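PDB 5UJU: NAD-dependent aldehyde dehydrogenase, which probably oxidises aldehydes to carboxylic acids with NAD+ as cofactor, as other members of the aldehyde dehydrogenase family do. Local coordinates for residues G32-F37 and A526-F531; I90-S95 and A243-A248; I326-D331 and Y491-D496. All coordinates share one frame; numbering follows the deposited sequence.

Contact 1 of 3, residues G32-F37 and A526-F531. With EDO (1,2-ethanediol), chain G.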
ATOM      1  N   GLY A  32       5.584  18.797  14.736  1.00 41.07           N
ATOM      2  CA  GLY A  32       5.411  19.459  16.013  1.00 42.10           C
ATOM      3  C   GLY A  32       3.976  19.314  16.501  1.00 40.53           C
ATOM      4  O   GLY A  32       3.210  18.476  16.012  1.00 40.14           O
ATOM      5  N   TYR A  33       3.609  20.135  17.495  1.00 40.43           N
ATOM      6  CA  TYR A  33       2.249  20.113  18.038  1.00 37.67           C
ATOM      7  C   TYR A  33       1.318  21.003  17.217  1.00 38.70           C
ATOM      8  O   TYR A  33       1.626  22.174  16.971  1.00 43.30           O
ATOM      9  CB  TYR A  33       2.194  20.565  19.503  1.00 39.09           C
ATOM     10  CG  TYR A  33       0.744  20.666  19.946  1.00 40.60           C
ATOM     11  CD1 TYR A  33      -0.030  19.517  20.086  1.00 38.01           C
ATOM     12  CD2 TYR A  33       0.127  21.903  20.141  1.00 45.00           C
ATOM     13  CE1 TYR A  33      -1.366  19.584  20.445  1.00 42.82           C
ATOM     14  CE2 TYR A  33      -1.222  21.982  20.503  1.00 47.79           C
ATOM     15  CZ  TYR A  33      -1.962  20.815  20.648  1.00 47.54           C
ATOM     16  OH  TYR A  33      -3.295  20.855  21.004  1.00 49.14           O
ATOM     17  N   TRP A  34       0.163  20.458  16.836  1.00 39.98           N
ATOM     18  CA  TRP A  34      -0.876  21.240  16.175  1.00 39.53           C
ATOM     19  C   TRP A  34      -2.192  20.475  16.207  1.00 37.85           C
ATOM     20  O   TRP A  34      -2.210  19.246  16.081  1.00 35.65           O
ATOM     21  CB  TRP A  34      -0.515  21.578  14.722  1.00 38.69           C
ATOM     22  CG  TRP A  34      -1.571  22.401  14.028  1.00 36.48           C
ATOM     23  CD1 TRP A  34      -1.835  23.737  14.210  1.00 34.95           C
ATOM     24  CD2 TRP A  34      -2.529  21.931  13.074  1.00 36.91           C
ATOM     25  NE1 TRP A  34      -2.885  24.124  13.408  1.00 35.51           N
ATOM     26  CE2 TRP A  34      -3.327  23.038  12.700  1.00 36.85           C
ATOM     27  CE3 TRP A  34      -2.783  20.686  12.487  1.00 35.53           C
ATOM     28  CZ2 TRP A  34      -4.362  22.933  11.772  1.00 40.44           C
ATOM     29  CZ3 TRP A  34      -3.805  20.583  11.560  1.00 39.18           C
ATOM     30  CH2 TRP A  34      -4.585  21.704  11.210  1.00 40.36           C
ATOM     31  N   SER A  35      -3.291  21.218  16.380  1.00 44.15           N
ATOM     32  CA  SER A  35      -4.655  20.701  16.350  1.00 43.60           C
ATOM     33  C   SER A  35      -5.629  21.834  16.067  1.00 42.17           C
ATOM     34  O   SER A  35      -5.641  22.829  16.800  1.00 43.20           O
ATOM     35  CB  SER A  35      -5.041  20.032  17.668  1.00 52.30           C
ATOM     36  OG  SER A  35      -6.430  19.725  17.660  1.00 57.51           O
ATOM     37  N   PRO A  36      -6.472  21.720  15.035  1.00 42.34           N
ATOM     38  CA  PRO A  36      -7.473  22.764  14.786  1.00 44.54           C
ATOM     39  C   PRO A  36      -8.718  22.620  15.639  1.00 45.77           C
ATOM     40  O   PRO A  36      -9.597  23.493  15.573  1.00 46.14           O
ATOM     41  CB  PRO A  36      -7.812  22.567  13.305  1.00 49.33           C
ATOM     42  CG  PRO A  36      -7.700  21.082  13.134  1.00 43.95           C
ATOM     43  CD  PRO A  36      -6.559  20.635  14.040  1.00 45.66           C
ATOM     44  N   PHE A  37      -8.834  21.544  16.417  1.00 41.78           N
ATOM     45  CA  PHE A  37     -10.036  21.267  17.192  1.00 37.86           C
ATOM     46  C   PHE A  37      -9.685  21.367  18.672  1.00 41.18           C
ATOM     47  O   PHE A  37      -8.830  20.624  19.163  1.00 42.71           O
ATOM     48  CB  PHE A  37     -10.601  19.893  16.829  1.00 37.48           C
ATOM     49  CG  PHE A  37     -10.911  19.731  15.340  1.00 34.74           C
ATOM     50  CD1 PHE A  37     -11.864  20.527  14.716  1.00 36.08           C
ATOM     51  CD2 PHE A  37     -10.250  18.769  14.580  1.00 30.24           C
ATOM     52  CE1 PHE A  37     -12.150  20.380  13.350  1.00 35.46           C
ATOM     53  CE2 PHE A  37     -10.526  18.606  13.217  1.00 27.89           C
ATOM     54  CZ  PHE A  37     -11.477  19.410  12.599  1.00 31.15           C
ATOM     55  N   ALA A 526      -0.525  11.986  19.904  1.00 33.31           N
ATOM     56  CA  ALA A 526      -1.036  13.192  19.267  1.00 37.50           C
ATOM     57  C   ALA A 526      -1.011  13.018  17.759  1.00 37.22           C
ATOM     58  O   ALA A 526       0.014  12.612  17.193  1.00 36.17           O
ATOM     59  CB  ALA A 526      -0.220  14.421  19.671  1.00 35.40           C
ATOM     60  N   ALA A 527      -2.145  13.302  17.114  1.00 35.79           N
ATOM     61  CA  ALA A 527      -2.171  13.384  15.658  1.00 30.08           C
ATOM     62  C   ALA A 527      -1.133  14.395  15.172  1.00 30.74           C
ATOM     63  O   ALA A 527      -0.756  15.321  15.900  1.00 33.42           O
ATOM     64  CB  ALA A 527      -3.575  13.803  15.162  1.00 31.63           C
ATOM     65  N   PHE A 528      -0.662  14.206  13.936  1.00 30.59           N
ATOM     66  CA  PHE A 528       0.301  15.072  13.250  1.00 35.05           C
ATOM     67  C   PHE A 528       1.687  15.020  13.888  1.00 41.52           C
ATOM     68  O   PHE A 528       2.521  15.896  13.620  1.00 45.23           O
ATOM     69  CB  PHE A 528      -0.157  16.537  13.183  1.00 31.91           C
ATOM     70  CG  PHE A 528      -1.563  16.715  12.667  1.00 35.28           C
ATOM     71  CD1 PHE A 528      -1.844  16.595  11.314  1.00 32.98           C
ATOM     72  CD2 PHE A 528      -2.601  17.007  13.546  1.00 39.69           C
ATOM     73  CE1 PHE A 528      -3.136  16.765  10.843  1.00 36.14           C
ATOM     74  CE2 PHE A 528      -3.892  17.163  13.090  1.00 39.47           C
ATOM     75  CZ  PHE A 528      -4.161  17.050  11.734  1.00 35.75           C
ATOM     76  N   SER A 529       1.942  14.059  14.771  1.00 37.04           N
ATOM     77  CA  SER A 529       3.285  13.897  15.316  1.00 35.67           C
ATOM     78  C   SER A 529       3.561  12.424  15.624  1.00 35.97           C
ATOM     79  O   SER A 529       4.572  11.873  15.170  1.00 37.14           O
ATOM     80  CB  SER A 529       3.467  14.772  16.558  1.00 40.03           C
ATOM     81  OG  SER A 529       4.792  14.677  17.073  1.00 41.05           O
ATOM     82  N   ASP A 530       2.652  11.765  16.349  1.00 36.23           N
ATOM     83  CA  ASP A 530       2.843  10.381  16.771  1.00 35.18           C
ATOM     84  C   ASP A 530       2.144   9.435  15.797  1.00 35.97           C
ATOM     85  O   ASP A 530       0.921   9.497  15.635  1.00 40.18           O
ATOM     86  CB  ASP A 530       2.311  10.171  18.189  1.00 36.11           C
ATOM     87  CG  ASP A 530       2.945  11.124  19.199  1.00 40.07           C
ATOM     88  OD1 ASP A 530       4.174  11.355  19.130  1.00 39.85           O
ATOM     89  OD2 ASP A 530       2.209  11.652  20.057  1.00 37.66           O
ATOM     90  N   PHE A 531       2.921   8.554  15.168  1.00 34.51           N
ATOM     91  CA  PHE A 531       2.342   7.442  14.427  1.00 36.26           C
ATOM     92  C   PHE A 531       1.734   6.457  15.413  1.00 38.05           C
ATOM     93  O   PHE A 531       2.420   5.974  16.323  1.00 34.93           O
ATOM     94  CB  PHE A 531       3.405   6.745  13.581  1.00 34.77           C
ATOM     95  CG  PHE A 531       4.014   7.623  12.526  1.00 37.20           C
ATOM     96  CD1 PHE A 531       3.312   7.923  11.366  1.00 33.64           C
ATOM     97  CD2 PHE A 531       5.293   8.149  12.700  1.00 33.24           C
ATOM     98  CE1 PHE A 531       3.869   8.734  10.395  1.00 32.71           C
ATOM     99  CE2 PHE A 531       5.858   8.956  11.737  1.00 34.54           C
ATOM    100  CZ  PHE A 531       5.145   9.251  10.579  1.00 31.94           C
TER
HETATM  101  C1  EDO G 601       2.001  13.291  23.665  1.00 38.50           C
HETATM  102  O1  EDO G 601       0.942  12.414  23.284  1.00 38.76           O
HETATM  103  C2  EDO G 601       2.890  13.621  22.470  1.00 39.59           C
HETATM  104  O2  EDO G 601       3.590  12.460  21.990  1.00 38.79           O
HETATM  105  O   HOH W   1       0.916  17.064  17.101  1.00 36.68           O
HETATM  106  O   HOH W   2      -2.568  16.847  17.545  1.00 35.95           O
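Phe528 and Trp34 carry this contact as an edge-to-face aromatic pair. The ring centroids (six-membered ring for Trp34) lie 5.0 Å apart and the planes meet at 66°. Phe528 CB points toward 32-37. Phe528 CG stands anti to its carbonyl carbon (chi1 -50°), 4.2 Å from Trp34 CE3. On one branch, Phe528 CD2 sits 3.4 Å from Trp34 O. The next atom, CE2, is close to both Trp34 CE3 and CZ3, with Pro36 CD farther off. At the tip, Phe528 CZ meets Trp34 CZ3 at 3.6 Å. The indole therefore brings its CE3-CZ3 edge over one face of the phenyl ring, offset toward the rim. Ala27 of helix 18-30 touches both aromatic side chains.

Beside the rings, water joins the backbones. One water donates to Gly32 O and Ala527 O, a second to Trp34 O and the same Ala527 O. Asp530 N donates to Ala526 O and Asp530 OD2 accepts from Ala526 N, so two bonds close the turn. A 1,2-ethanediol, probably from the crystallisation liquor, also donates to Asp530 OD2. Asp530 OD1 forms a salt bridge with Lys198 of the second subunit and accepts from Gln558 NE2 of that subunit. These two lie on its long strands 191-211 and 554-562, an arrangement characteristic of the aldehyde dehydrogenase dimer, in which the oligomerisation strands of one subunit lie against the catalytic domain of the other.

Contact 2 of 3, residues I90-S95 and A243-A248; sequences IRYPKS and AILPLA
Tyr92 lies across Ile244 and Ala248 near the start of helix 245-260. This helix follows strand 234-238 and leads to the parallel strand 268-270, a beta-alpha-beta crossover of the Rossmann-type domain that probably binds NAD, as in this family. Tyr92 itself is on strand 92-93, which pairs with 76-77 in a separate two-stranded antiparallel sheet. The contact packs this small sheet on the helix. The main bump is the CG2 methyl of Ile244. Ile244 CG2 presses on one face of the Tyr92 ring as a CH-pi contact, 3.5 Å from the ring centroid and 17° off the ring normal. The two side chains run past each other in opposite directions. Ile244 CD1 lies 3.8 Å from Tyr92 CE2.

Ala248, one helical turn later, adds a smaller bump beside the ring. Ala248 CB sits 3.7 Å from Tyr92 CE1. A second, separate touch lies beyond the hydroxyl. There Ile90 and Leu245 cross at about a right angle, and Ile90 CD1 meets Leu245 CD2 at 3.7 Å. All five touching residues are buried.

Leu245 also lines the phenol end, with Leu245 CB 3.3 Å from Tyr92 OH. The hydroxyl bonds elsewhere, to Glu80 OE1. The other carboxylate oxygen, Glu80 OE2, accepts from Ile244 N and Leu245 N. Tyr92 OH is only 3.1 Å from Leu245 N, but the angle is too poor for a hydrogen bond.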
ATOM      1  N   ILE A  90     -32.018   2.359  22.410  1.00 30.79           N
ATOM      2  CA  ILE A  90     -31.855   2.949  21.086  1.00 32.60           C
ATOM      3  C   ILE A  90     -32.033   1.861  20.041  1.00 35.76           C
ATOM      4  O   ILE A  90     -31.542   0.741  20.215  1.00 31.46           O
ATOM      5  CB  ILE A  90     -30.477   3.605  20.936  1.00 26.68           C
ATOM      6  CG1 ILE A  90     -30.234   4.644  22.034  1.00 31.28           C
ATOM      7  CG2 ILE A  90     -30.352   4.208  19.550  1.00 25.23           C
ATOM      8  CD1 ILE A  90     -28.773   4.984  22.168  1.00 29.44           C
ATOM      9  N   ARG A  91     -32.748   2.177  18.957  1.00 30.41           N
ATOM     10  CA  ARG A  91     -32.854   1.274  17.820  1.00 28.35           C
ATOM     11  C   ARG A  91     -32.436   2.008  16.552  1.00 30.63           C
ATOM     12  O   ARG A  91     -32.480   3.240  16.478  1.00 27.92           O
ATOM     13  CB  ARG A  91     -34.276   0.708  17.682  1.00 29.35           C
ATOM     14  CG  ARG A  91     -34.759  -0.028  18.933  1.00 37.28           C
ATOM     15  CD  ARG A  91     -34.075  -1.388  19.123  1.00 36.55           C
ATOM     16  NE  ARG A  91     -34.673  -2.373  18.223  1.00 37.81           N
ATOM     17  CZ  ARG A  91     -34.397  -3.677  18.214  1.00 41.15           C
ATOM     18  NH1 ARG A  91     -33.515  -4.200  19.067  1.00 42.75           N
ATOM     19  NH2 ARG A  91     -35.019  -4.465  17.348  1.00 39.04           N
ATOM     20  N   TYR A  92     -32.008   1.235  15.559  1.00 30.57           N
ATOM     21  CA  TYR A  92     -31.586   1.741  14.261  1.00 28.27           C
ATOM     22  C   TYR A  92     -32.334   1.018  13.151  1.00 29.13           C
ATOM     23  O   TYR A  92     -32.714  -0.147  13.315  1.00 26.93           O
ATOM     24  CB  TYR A  92     -30.071   1.557  14.078  1.00 23.72           C
ATOM     25  CG  TYR A  92     -29.297   2.121  15.243  1.00 22.54           C
ATOM     26  CD1 TYR A  92     -28.909   3.450  15.251  1.00 26.74           C
ATOM     27  CD2 TYR A  92     -28.969   1.322  16.343  1.00 21.74           C
ATOM     28  CE1 TYR A  92     -28.220   3.985  16.323  1.00 27.56           C
ATOM     29  CE2 TYR A  92     -28.287   1.848  17.430  1.00 22.58           C
ATOM     30  CZ  TYR A  92     -27.906   3.173  17.408  1.00 24.34           C
ATOM     31  OH  TYR A  92     -27.218   3.701  18.471  1.00 28.36           O
ATOM     32  N   PRO A  93     -32.566   1.676  12.014  1.00 28.76           N
ATOM     33  CA  PRO A  93     -33.224   0.978  10.898  1.00 32.02           C
ATOM     34  C   PRO A  93     -32.343  -0.151  10.394  1.00 35.38           C
ATOM     35  O   PRO A  93     -31.158   0.042  10.120  1.00 38.04           O
ATOM     36  CB  PRO A  93     -33.411   2.079   9.844  1.00 42.43           C
ATOM     37  CG  PRO A  93     -32.368   3.107  10.159  1.00 36.85           C
ATOM     38  CD  PRO A  93     -32.185   3.057  11.668  1.00 28.19           C
ATOM     39  N   LYS A  94     -32.926  -1.342  10.281  1.00 33.55           N
ATOM     40  CA  LYS A  94     -32.170  -2.513   9.846  1.00 29.08           C
ATOM     41  C   LYS A  94     -32.113  -2.577   8.316  1.00 31.00           C
ATOM     42  O   LYS A  94     -33.156  -2.583   7.647  1.00 37.04           O
ATOM     43  CB  LYS A  94     -32.802  -3.776  10.417  1.00 33.43           C
ATOM     44  CG  LYS A  94     -32.035  -5.057  10.116  1.00 36.54           C
ATOM     45  CD  LYS A  94     -32.759  -6.255  10.711  1.00 45.11           C
ATOM     46  CE  LYS A  94     -32.250  -7.574  10.136  1.00 50.29           C
ATOM     47  NZ  LYS A  94     -31.144  -8.163  10.919  1.00 53.49           N
ATOM     48  N   SER A  95     -30.903  -2.596   7.760  1.00 24.56           N
ATOM     49  CA  SER A  95     -30.687  -2.732   6.325  1.00 32.38           C
ATOM     50  C   SER A  95     -29.866  -3.981   6.049  1.00 32.86           C
ATOM     51  O   SER A  95     -29.139  -4.472   6.911  1.00 41.65           O
ATOM     52  CB  SER A  95     -29.962  -1.520   5.731  1.00 38.17           C
ATOM     53  OG  SER A  95     -30.609  -0.318   6.085  1.00 44.04           O
ATOM     54  N   ALA A 243     -21.323  -0.232  20.405  1.00 24.92           N
ATOM     55  CA  ALA A 243     -21.002   1.196  20.301  1.00 23.94           C
ATOM     56  C   ALA A 243     -21.432   1.699  18.924  1.00 28.28           C
ATOM     57  O   ALA A 243     -20.603   2.071  18.096  1.00 28.23           O
ATOM     58  CB  ALA A 243     -19.513   1.475  20.516  1.00 22.72           C
ATOM     59  N   ILE A 244     -22.742   1.713  18.680  1.00 29.98           N
ATOM     60  CA  ILE A 244     -23.276   2.178  17.396  1.00 25.59           C
ATOM     61  C   ILE A 244     -23.492   3.685  17.388  1.00 24.12           C
ATOM     62  O   ILE A 244     -23.107   4.369  16.441  1.00 27.54           O
ATOM     63  CB  ILE A 244     -24.589   1.442  17.065  1.00 27.64           C
ATOM     64  CG1 ILE A 244     -24.359  -0.067  16.972  1.00 25.48           C
ATOM     65  CG2 ILE A 244     -25.197   1.997  15.752  1.00 21.11           C
ATOM     66  CD1 ILE A 244     -25.659  -0.874  17.100  1.00 25.82           C
ATOM     67  N   LEU A 245     -24.114   4.212  18.439  1.00 23.34           N
ATOM     68  CA  LEU A 245     -24.576   5.598  18.444  1.00 24.65           C
ATOM     69  C   LEU A 245     -23.516   6.607  18.028  1.00 29.04           C
ATOM     70  O   LEU A 245     -23.843   7.501  17.228  1.00 26.03           O
ATOM     71  CB  LEU A 245     -25.148   5.958  19.825  1.00 22.87           C
ATOM     72  CG  LEU A 245     -25.855   7.325  19.854  1.00 28.22           C
ATOM     73  CD1 LEU A 245     -26.982   7.363  18.800  1.00 28.70           C
ATOM     74  CD2 LEU A 245     -26.407   7.697  21.234  1.00 28.12           C
ATOM     75  N   PRO A 246     -22.264   6.550  18.519  1.00 26.16           N
ATOM     76  CA  PRO A 246     -21.276   7.546  18.064  1.00 21.85           C
ATOM     77  C   PRO A 246     -21.066   7.544  16.561  1.00 26.94           C
ATOM     78  O   PRO A 246     -20.875   8.617  15.977  1.00 28.99           O
ATOM     79  CB  PRO A 246     -19.987   7.153  18.828  1.00 22.67           C
ATOM     80  CG  PRO A 246     -20.474   6.440  20.031  1.00 23.23           C
ATOM     81  CD  PRO A 246     -21.707   5.694  19.590  1.00 25.86           C
ATOM     82  N   LEU A 247     -21.071   6.370  15.916  1.00 23.52           N
ATOM     83  CA  LEU A 247     -20.912   6.340  14.472  1.00 23.15           C
ATOM     84  C   LEU A 247     -22.223   6.606  13.738  1.00 21.96           C
ATOM     85  O   LEU A 247     -22.193   7.089  12.608  1.00 26.36           O
ATOM     86  CB  LEU A 247     -20.322   5.007  14.031  1.00 18.52           C
ATOM     87  CG  LEU A 247     -18.841   4.923  14.437  1.00 34.64           C
ATOM     88  CD1 LEU A 247     -18.349   3.492  14.321  1.00 29.10           C
ATOM     89  CD2 LEU A 247     -17.981   5.879  13.587  1.00 25.50           C
ATOM     90  N   ALA A 248     -23.370   6.309  14.356  1.00 21.60           N
ATOM     91  CA  ALA A 248     -24.651   6.672  13.741  1.00 26.08           C
ATOM     92  C   ALA A 248     -24.795   8.185  13.641  1.00 26.87           C
ATOM     93  O   ALA A 248     -25.200   8.712  12.595  1.00 27.20           O
ATOM     94  CB  ALA A 248     -25.811   6.086  14.542  1.00 23.81           C
TER

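Contact 3 of 3, residues I326-D331 and Y491-D496; sequences IDSTDD and YSTADD
Asp327 and Ser328 meet Tyr491 and Ser492 where two parallel strands end side by side. Tyr491 O accepts twice. Asp327 N reaches Tyr491 O at 2.7 Å, nearly in line with the carbonyl bond. Ser328 N reaches the same Tyr491 O at 3.1 Å, but from well above the carbonyl plane.

The side chains form a second polar cluster. Asp327 CG, anti to its backbone N (chi1 171°), is thereby set 3.5 Å from Ser492 OG. Asp327 OD2 accepts from Ser492 OG at 2.7 Å and from Ser328 OG at 2.5 Å. The two hydroxyls come from opposite faces of the carboxylate. Each also accepts a backbone N-H: Ser328 OG takes Thr493 N at 2.9 Å, and Ser492 OG takes Ala494 N at 3.0 Å. The latter is an ST turn, just before helix 495-508. The other carboxylate oxygen, Asp327 OD1, bonds to Thr469, and Ser492 N is taken up by Asn515.

Apolar contact is lighter: Ile326 CG1 lies 4.2 Å from Tyr491 CD2. Ile326 and Tyr491 form the parallel bridge between strands 323-326 and 487-491, inside the catalytic-domain sheet. Their side chains share one sheet face, where both touch Ile339 of helix 332-344.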
ATOM      1  N   ILE A 326      11.784  -1.282  33.207  1.00 33.12           N
ATOM      2  CA  ILE A 326      12.285  -0.426  34.279  1.00 36.62           C
ATOM      3  C   ILE A 326      13.717  -0.838  34.592  1.00 38.04           C
ATOM      4  O   ILE A 326      13.973  -1.940  35.096  1.00 37.15           O
ATOM      5  CB  ILE A 326      11.409  -0.476  35.538  1.00 37.57           C
ATOM      6  CG1 ILE A 326       9.977  -0.032  35.213  1.00 38.71           C
ATOM      7  CG2 ILE A 326      12.015   0.430  36.591  1.00 36.91           C
ATOM      8  CD1 ILE A 326       9.055   0.077  36.422  1.00 29.02           C
ATOM      9  N   ASP A 327      14.650   0.057  34.296  1.00 38.17           N
ATOM     10  CA  ASP A 327      16.069  -0.160  34.551  1.00 39.88           C
ATOM     11  C   ASP A 327      16.603   0.685  35.688  1.00 42.46           C
ATOM     12  O   ASP A 327      17.382   0.189  36.517  1.00 40.30           O
ATOM     13  CB  ASP A 327      16.889   0.151  33.292  1.00 36.15           C
ATOM     14  CG  ASP A 327      18.385   0.162  33.570  1.00 46.39           C
ATOM     15  OD1 ASP A 327      18.954  -0.940  33.720  1.00 40.96           O
ATOM     16  OD2 ASP A 327      18.980   1.265  33.684  1.00 45.29           O
ATOM     17  N   SER A 328      16.233   1.963  35.718  1.00 34.22           N
ATOM     18  CA  SER A 328      16.743   2.929  36.690  1.00 37.53           C
ATOM     19  C   SER A 328      15.945   4.215  36.528  1.00 40.35           C
ATOM     20  O   SER A 328      15.315   4.438  35.493  1.00 38.86           O
ATOM     21  CB  SER A 328      18.245   3.178  36.491  1.00 37.56           C
ATOM     22  OG  SER A 328      18.571   3.335  35.104  1.00 42.67           O
ATOM     23  N   THR A 329      15.950   5.044  37.569  1.00 40.98           N
ATOM     24  CA  THR A 329      15.196   6.287  37.495  1.00 43.23           C
ATOM     25  C   THR A 329      15.822   7.302  38.444  1.00 47.88           C
ATOM     26  O   THR A 329      16.522   6.949  39.394  1.00 46.04           O
ATOM     27  CB  THR A 329      13.703   6.058  37.810  1.00 42.66           C
ATOM     28  OG1 THR A 329      12.937   7.239  37.508  1.00 41.81           O
ATOM     29  CG2 THR A 329      13.513   5.694  39.266  1.00 45.55           C
ATOM     30  N   ASP A 330      15.597   8.574  38.148  1.00 48.14           N
ATOM     31  CA  ASP A 330      16.042   9.657  39.010  1.00 47.01           C
ATOM     32  C   ASP A 330      14.987  10.043  40.031  1.00 44.20           C
ATOM     33  O   ASP A 330      15.239  10.917  40.861  1.00 56.87           O
ATOM     34  CB  ASP A 330      16.460  10.873  38.171  1.00 58.16           C
ATOM     35  CG  ASP A 330      15.314  11.452  37.356  1.00 71.57           C
ATOM     36  OD1 ASP A 330      15.363  12.663  37.056  1.00 76.84           O
ATOM     37  OD2 ASP A 330      14.362  10.706  37.025  1.00 75.31           O
ATOM     38  N   ASP A 331      13.812   9.410  39.986  1.00 51.42           N
ATOM     39  CA  ASP A 331      12.707   9.768  40.879  1.00 54.85           C
ATOM     40  C   ASP A 331      11.702   8.614  40.802  1.00 51.82           C
ATOM     41  O   ASP A 331      10.816   8.608  39.945  1.00 48.09           O
ATOM     42  CB  ASP A 331      12.086  11.093  40.470  1.00 57.85           C
ATOM     43  CG  ASP A 331      10.983  11.561  41.410  1.00 58.34           C
ATOM     44  OD1 ASP A 331      10.551  10.803  42.311  1.00 53.71           O
ATOM     45  OD2 ASP A 331      10.551  12.722  41.236  1.00 60.06           O
ATOM     46  N   TYR A 491      12.411   3.110  31.346  1.00 32.16           N
ATOM     47  CA  TYR A 491      12.908   3.979  32.408  1.00 31.43           C
ATOM     48  C   TYR A 491      14.358   3.599  32.652  1.00 37.73           C
ATOM     49  O   TYR A 491      14.642   2.469  33.072  1.00 34.26           O
ATOM     50  CB  TYR A 491      12.088   3.826  33.689  1.00 30.77           C
ATOM     51  CG  TYR A 491      10.696   4.361  33.561  1.00 36.22           C
ATOM     52  CD1 TYR A 491      10.400   5.667  33.935  1.00 34.75           C
ATOM     53  CD2 TYR A 491       9.673   3.574  33.030  1.00 36.26           C
ATOM     54  CE1 TYR A 491       9.115   6.173  33.797  1.00 35.32           C
ATOM     55  CE2 TYR A 491       8.383   4.072  32.883  1.00 35.28           C
ATOM     56  CZ  TYR A 491       8.112   5.372  33.272  1.00 35.44           C
ATOM     57  OH  TYR A 491       6.841   5.877  33.144  1.00 37.68           O
ATOM     58  N   SER A 492      15.271   4.525  32.362  1.00 41.37           N
ATOM     59  CA  SER A 492      16.686   4.315  32.638  1.00 42.07           C
ATOM     60  C   SER A 492      17.397   5.656  32.682  1.00 42.58           C
ATOM     61  O   SER A 492      17.071   6.561  31.912  1.00 40.28           O
ATOM     62  CB  SER A 492      17.344   3.417  31.586  1.00 42.58           C
ATOM     63  OG  SER A 492      18.721   3.242  31.887  1.00 42.28           O
ATOM     64  N   THR A 493      18.374   5.779  33.581  1.00 46.10           N
ATOM     65  CA  THR A 493      19.271   6.925  33.576  1.00 48.71           C
ATOM     66  C   THR A 493      20.580   6.635  32.849  1.00 50.20           C
ATOM     67  O   THR A 493      21.490   7.469  32.878  1.00 47.46           O
ATOM     68  CB  THR A 493      19.578   7.369  35.004  1.00 48.92           C
ATOM     69  OG1 THR A 493      20.275   6.314  35.676  1.00 46.85           O
ATOM     70  CG2 THR A 493      18.275   7.684  35.753  1.00 46.65           C
ATOM     71  N   ALA A 494      20.689   5.488  32.181  1.00 52.08           N
ATOM     72  CA  ALA A 494      21.932   5.057  31.550  1.00 48.73           C
ATOM     73  C   ALA A 494      21.797   5.191  30.041  1.00 49.76           C
ATOM     74  O   ALA A 494      20.851   4.656  29.455  1.00 49.92           O
ATOM     75  CB  ALA A 494      22.268   3.616  31.931  1.00 42.49           C
ATOM     76  N   ASP A 495      22.734   5.919  29.422  1.00 50.99           N
ATOM     77  CA  ASP A 495      22.658   6.172  27.985  1.00 54.84           C
ATOM     78  C   ASP A 495      22.748   4.882  27.180  1.00 50.87           C
ATOM     79  O   ASP A 495      22.117   4.763  26.124  1.00 46.99           O
ATOM     80  CB  ASP A 495      23.749   7.154  27.548  1.00 59.98           C
ATOM     81  CG  ASP A 495      23.425   8.595  27.917  1.00 68.91           C
ATOM     82  OD1 ASP A 495      22.227   8.925  28.056  1.00 70.39           O
ATOM     83  OD2 ASP A 495      24.370   9.405  28.048  1.00 75.04           O
ATOM     84  N   ASP A 496      23.558   3.922  27.636  1.00 47.21           N
ATOM     85  CA  ASP A 496      23.683   2.671  26.893  1.00 55.25           C
ATOM     86  C   ASP A 496      22.398   1.853  26.948  1.00 44.25           C
ATOM     87  O   ASP A 496      22.083   1.131  25.995  1.00 44.18           O
ATOM     88  CB  ASP A 496      24.861   1.843  27.417  1.00 65.46           C
ATOM     89  CG  ASP A 496      24.691   1.422  28.870  1.00 83.54           C
ATOM     90  OD1 ASP A 496      24.501   0.212  29.122  1.00 88.82           O
ATOM     91  OD2 ASP A 496      24.707   2.302  29.757  1.00 89.33           O
TER
HETATM   92  O   HOH W   3      21.829   3.914  35.864  1.00 51.32           O

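Contact 2 is fully buried, while contacts 1 and 3 are partly buried. Contact 2 packs a two-stranded antiparallel sheet on a helix of the probable NAD-binding domain. Contact 3 lies in the catalytic-domain sheet, on the opposite side of the chain's centre, with about 48 Å between the two centres. Contact 1 joins loops from near both ends of the chain, so both other contacts are nested inside the loop it closes. It is also the one touched by the second subunit. The three share no helix or strand. Their chemistry differs accordingly: aromatic rings and bridging waters at contact 1, methyls against a phenol at contact 2, and direct hydrogen bonds at contact 3.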